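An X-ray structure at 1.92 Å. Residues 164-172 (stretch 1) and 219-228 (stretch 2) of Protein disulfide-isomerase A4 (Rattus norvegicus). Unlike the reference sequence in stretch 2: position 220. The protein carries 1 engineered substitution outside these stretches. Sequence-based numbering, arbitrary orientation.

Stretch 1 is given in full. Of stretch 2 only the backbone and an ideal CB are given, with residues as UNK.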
# COMPACT_ATOMS: atom_id res chain seq x y z
N LYS A 164 -11.11 -4.94 -4.76
CA LYS A 164 -11.46 -5.99 -3.77
C LYS A 164 -11.87 -7.28 -4.45
O LYS A 164 -11.86 -8.33 -3.81
CB LYS A 164 -12.61 -5.54 -2.88
CG LYS A 164 -13.90 -5.36 -3.63
CD LYS A 164 -15.07 -5.56 -2.68
CE LYS A 164 -16.30 -4.82 -3.20
NZ LYS A 164 -16.58 -5.23 -4.59
N ASP A 165 -12.23 -7.19 -5.72
CA ASP A 165 -12.70 -8.35 -6.50
C ASP A 165 -11.60 -9.08 -7.25
O ASP A 165 -11.81 -10.23 -7.74
CB ASP A 165 -13.78 -7.91 -7.47
CG ASP A 165 -15.10 -7.67 -6.79
OD1 ASP A 165 -15.29 -8.18 -5.67
OD2 ASP A 165 -15.95 -6.96 -7.37
N PHE A 166 -10.43 -8.45 -7.32
CA PHE A 166 -9.28 -9.00 -8.03
C PHE A 166 -8.04 -9.03 -7.15
O PHE A 166 -7.04 -8.34 -7.45
CB PHE A 166 -9.01 -8.23 -9.32
CG PHE A 166 -10.16 -8.30 -10.33
CD1 PHE A 166 -11.18 -7.35 -10.32
CD2 PHE A 166 -10.19 -9.32 -11.27
CE1 PHE A 166 -12.25 -7.44 -11.25
CE2 PHE A 166 -11.24 -9.41 -12.22
CZ PHE A 166 -12.27 -8.47 -12.20
N PRO A 167 -8.09 -9.82 -6.07
CA PRO A 167 -6.94 -9.82 -5.18
C PRO A 167 -5.66 -10.31 -5.86
O PRO A 167 -4.57 -10.13 -5.33
CB PRO A 167 -7.37 -10.77 -4.06
CG PRO A 167 -8.40 -11.70 -4.72
CD PRO A 167 -9.15 -10.72 -5.57
N GLU A 168 -5.82 -10.97 -7.01
CA GLU A 168 -4.69 -11.51 -7.75
C GLU A 168 -3.87 -10.43 -8.49
O GLU A 168 -2.73 -10.70 -8.96
CB GLU A 168 -5.18 -12.54 -8.76
CG GLU A 168 -6.08 -11.94 -9.85
CD GLU A 168 -7.57 -12.02 -9.53
OE1 GLU A 168 -7.94 -12.11 -8.33
OE2 GLU A 168 -8.39 -12.04 -10.48
N TYR A 169 -4.42 -9.20 -8.57
CA TYR A 169 -3.69 -8.07 -9.15
C TYR A 169 -3.49 -6.99 -8.08
O TYR A 169 -4.30 -6.90 -7.15
CB TYR A 169 -4.49 -7.45 -10.32
CG TYR A 169 -4.91 -8.48 -11.36
CD1 TYR A 169 -4.03 -9.51 -11.74
CD2 TYR A 169 -6.17 -8.42 -11.96
CE1 TYR A 169 -4.40 -10.47 -12.71
CE2 TYR A 169 -6.55 -9.38 -12.93
CZ TYR A 169 -5.67 -10.39 -13.30
OH TYR A 169 -6.07 -11.31 -14.24
N THR A 170 -2.43 -6.21 -8.23
CA THR A 170 -2.17 -5.02 -7.36
C THR A 170 -2.81 -3.80 -8.06
O THR A 170 -2.74 -3.70 -9.28
CB THR A 170 -0.67 -4.82 -7.21
OG1 THR A 170 -0.06 -6.06 -6.77
CG2 THR A 170 -0.36 -3.67 -6.22
N PHE A 171 -3.50 -2.94 -7.30
CA PHE A 171 -4.14 -1.73 -7.87
C PHE A 171 -3.51 -0.55 -7.16
O PHE A 171 -3.15 -0.64 -5.96
CB PHE A 171 -5.63 -1.71 -7.57
CG PHE A 171 -6.47 -2.73 -8.35
CD1 PHE A 171 -6.39 -4.09 -8.11
CD2 PHE A 171 -7.40 -2.28 -9.29
CE1 PHE A 171 -7.19 -5.00 -8.81
CE2 PHE A 171 -8.21 -3.19 -10.01
CZ PHE A 171 -8.11 -4.55 -9.77
N ALA A 172 -3.35 0.55 -7.88
CA ALA A 172 -2.81 1.78 -7.28
C ALA A 172 -3.41 2.97 -8.00
O ALA A 172 -3.76 2.87 -9.21
CB ALA A 172 -1.29 1.81 -7.39
N UNK A 219 -13.86 0.33 -15.31
CA UNK A 219 -12.64 -0.26 -14.80
C UNK A 219 -12.76 -1.78 -14.65
O UNK A 219 -11.84 -2.49 -15.02
CB UNK A 219 -12.28 0.38 -13.46
N UNK A 220 -13.87 -2.29 -14.12
CA UNK A 220 -14.01 -3.75 -13.98
C UNK A 220 -13.96 -4.51 -15.34
O UNK A 220 -13.41 -5.61 -15.42
CB UNK A 220 -15.33 -4.06 -13.27
N UNK A 221 -14.52 -3.88 -16.37
CA UNK A 221 -14.55 -4.44 -17.73
C UNK A 221 -13.15 -4.54 -18.35
O UNK A 221 -12.82 -5.53 -18.99
CB UNK A 221 -15.45 -3.58 -18.63
N UNK A 222 -12.35 -3.50 -18.15
CA UNK A 222 -10.97 -3.39 -18.61
C UNK A 222 -10.07 -4.47 -17.98
O UNK A 222 -9.34 -5.17 -18.69
CB UNK A 222 -10.42 -2.00 -18.29
N UNK A 223 -10.15 -4.61 -16.65
CA UNK A 223 -9.44 -5.68 -15.92
C UNK A 223 -9.92 -7.10 -16.34
O UNK A 223 -9.10 -8.01 -16.51
CB UNK A 223 -9.64 -5.49 -14.41
N UNK A 224 -11.23 -7.28 -16.49
CA UNK A 224 -11.78 -8.55 -16.94
C UNK A 224 -11.27 -8.88 -18.35
O UNK A 224 -10.86 -10.03 -18.62
CB UNK A 224 -13.31 -8.51 -16.92
N UNK A 225 -11.26 -7.88 -19.23
CA UNK A 225 -10.82 -8.10 -20.62
C UNK A 225 -9.33 -8.47 -20.62
O UNK A 225 -8.89 -9.37 -21.39
CB UNK A 225 -11.07 -6.86 -21.48
N UNK A 226 -8.57 -7.82 -19.73
CA UNK A 226 -7.17 -8.15 -19.51
C UNK A 226 -6.99 -9.61 -19.08
O UNK A 226 -6.17 -10.32 -19.65
CB UNK A 226 -6.57 -7.22 -18.46
N UNK A 227 -7.76 -10.02 -18.07
CA UNK A 227 -7.70 -11.36 -17.48
C UNK A 227 -7.95 -12.41 -18.54
O UNK A 227 -7.28 -13.47 -18.56
CB UNK A 227 -8.72 -11.50 -16.34
N UNK A 228 -8.93 -12.12 -19.38
CA UNK A 228 -9.41 -13.03 -20.42
C UNK A 228 -8.55 -12.98 -21.68
O UNK A 228 -8.83 -13.69 -22.65
CB UNK A 228 -10.86 -12.70 -20.78

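Positions 219 to 227 form a helix laid against a loop and the start of a strand, so positions about a turn apart carry most of the contact, with neighbours such as 224 and 226 reaching in with long or large side chains.

Position 219 sends its CB sideways, with no atom of stretch 1 within 5.5 Å. Many residues would fit; a long apolar one could lean toward Phe-171. It is Leu-219, whose end comes nearer but makes no close contact.

At 220 the ideal CB again points sideways, 5.0 Å from Phe-166 CE1, and the carboxylate of Asp-165 lies farther out. Lysine or arginine could reach that charge; a glutamine could offer a neutral amide. The deposited residue, which differs from the reference sequence, is Arg-220. Its NH1 forms a salt bridge with Asp-165 OD2 at 2.8 Å, the carboxylate oxygen lying at the edge of the guanidinium, near its plane. One guanidinium face is left for the Phe-166 ring, whose CZ is 3.6 Å from Arg-220 NH2.

Positions 221 and 222 find nothing of stretch 1 nearby, so the contact sets no demand; they are Glu-221, pointing away, and Phe-222.

Position 223 faces three rings at once. Its CB points toward stretch 1, 4.5 Å from Phe-166 CE1, 5.0 Å from Phe-171 CZ and 5.2 Å from Tyr-169 CD2. Three aromatic rings call for a compact apolar side chain, such as valine, isoleucine or perhaps leucine. Val-223 CG1 sits over the face of Phe-166, 3.6 Å from the ring centroid in a CH-pi contact, and is 3.7 Å from Tyr-169 CD2 at that ring's edge; Val-223 CG2 is 4.1 Å from Phe-171 CE2.

The CB at 224 points away, yet is 4.8 Å from Phe-166 CZ, so a flexible apolar chain could turn back. Selenomethionine Met-224 does: its CE is 3.7 Å from Phe-166 CZ, and SE lies at the ring edge.

Position 225 is out of reach and permissive; it is Ala-225.

Position 226 points toward stretch 1 from beyond 5.5 Å, so a large side chain is needed to reach Tyr-169. Leucine, methionine or an aromatic could serve. Phe-226 presents its edge to the Tyr-169 face, with planes at 76° and Phe-226 CE1 3.9 Å from Tyr-169 CZ.

At 227 the CB points toward stretch 1, 3.4 Å from Tyr-169 OH. Lysine or arginine would suit that hydroxyl and the Glu-168 carboxylate, its aliphatic part passing Phe-166. Lys-227 NZ donates to Glu-168 OE2 at 2.7 Å, within a salt bridge, and to Tyr-169 OH at 3.0 Å; Lys-227 CE is 4.2 Å from Phe-166 CE2, at the ring edge.

Position 228 points sideways into space free of stretch 1; it is Lys-228.

Stretch 2, residues 219-228: LREFVMAFKK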
# COMPACT_ATOMS: atom_id res chain seq x y z
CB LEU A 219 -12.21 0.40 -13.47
CG LEU A 219 -10.88 -0.14 -12.89
CD1 LEU A 219 -9.72 0.19 -13.82
CD2 LEU A 219 -10.64 0.42 -11.44
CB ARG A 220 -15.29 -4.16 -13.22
CG ARG A 220 -15.09 -5.50 -12.49
CD ARG A 220 -16.29 -6.44 -12.48
NE ARG A 220 -15.83 -7.82 -12.24
CZ ARG A 220 -15.82 -8.44 -11.06
NH1 ARG A 220 -16.26 -7.82 -9.97
NH2 ARG A 220 -15.38 -9.70 -10.96
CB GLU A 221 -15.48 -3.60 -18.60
CG GLU A 221 -16.91 -3.60 -18.09
CD GLU A 221 -17.91 -2.82 -18.97
OE1 GLU A 221 -17.53 -1.82 -19.63
OE2 GLU A 221 -19.09 -3.19 -18.96
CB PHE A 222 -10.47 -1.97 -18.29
CG PHE A 222 -9.01 -1.71 -18.57
CD1 PHE A 222 -8.18 -1.21 -17.55
CD2 PHE A 222 -8.48 -1.88 -19.85
CE1 PHE A 222 -6.83 -0.93 -17.79
CE2 PHE A 222 -7.13 -1.60 -20.11
CZ PHE A 222 -6.30 -1.13 -19.08
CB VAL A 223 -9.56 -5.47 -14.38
CG1 VAL A 223 -9.00 -6.66 -13.60
CG2 VAL A 223 -8.87 -4.13 -13.96
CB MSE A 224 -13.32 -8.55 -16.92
CG MSE A 224 -13.94 -9.04 -15.62
SE MSE A 224 -13.43 -10.92 -15.26
CE MSE A 224 -14.34 -11.26 -13.53
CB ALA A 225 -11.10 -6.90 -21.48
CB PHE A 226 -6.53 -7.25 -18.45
CG PHE A 226 -5.16 -7.76 -17.98
CD1 PHE A 226 -5.03 -8.43 -16.76
CD2 PHE A 226 -4.03 -7.58 -18.77
CE1 PHE A 226 -3.79 -8.90 -16.34
CE2 PHE A 226 -2.77 -8.05 -18.37
CZ PHE A 226 -2.65 -8.71 -17.16
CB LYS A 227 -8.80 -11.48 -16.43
CG LYS A 227 -8.87 -12.83 -15.72
CD LYS A 227 -10.00 -12.76 -14.70
CE LYS A 227 -9.57 -13.13 -13.28
NZ LYS A 227 -8.11 -13.00 -12.94
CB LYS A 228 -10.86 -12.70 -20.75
CG LYS A 228 -11.87 -13.22 -19.74
CD LYS A 228 -13.30 -12.95 -20.22
CE LYS A 228 -14.18 -12.45 -19.08
NZ LYS A 228 -15.16 -11.39 -19.54
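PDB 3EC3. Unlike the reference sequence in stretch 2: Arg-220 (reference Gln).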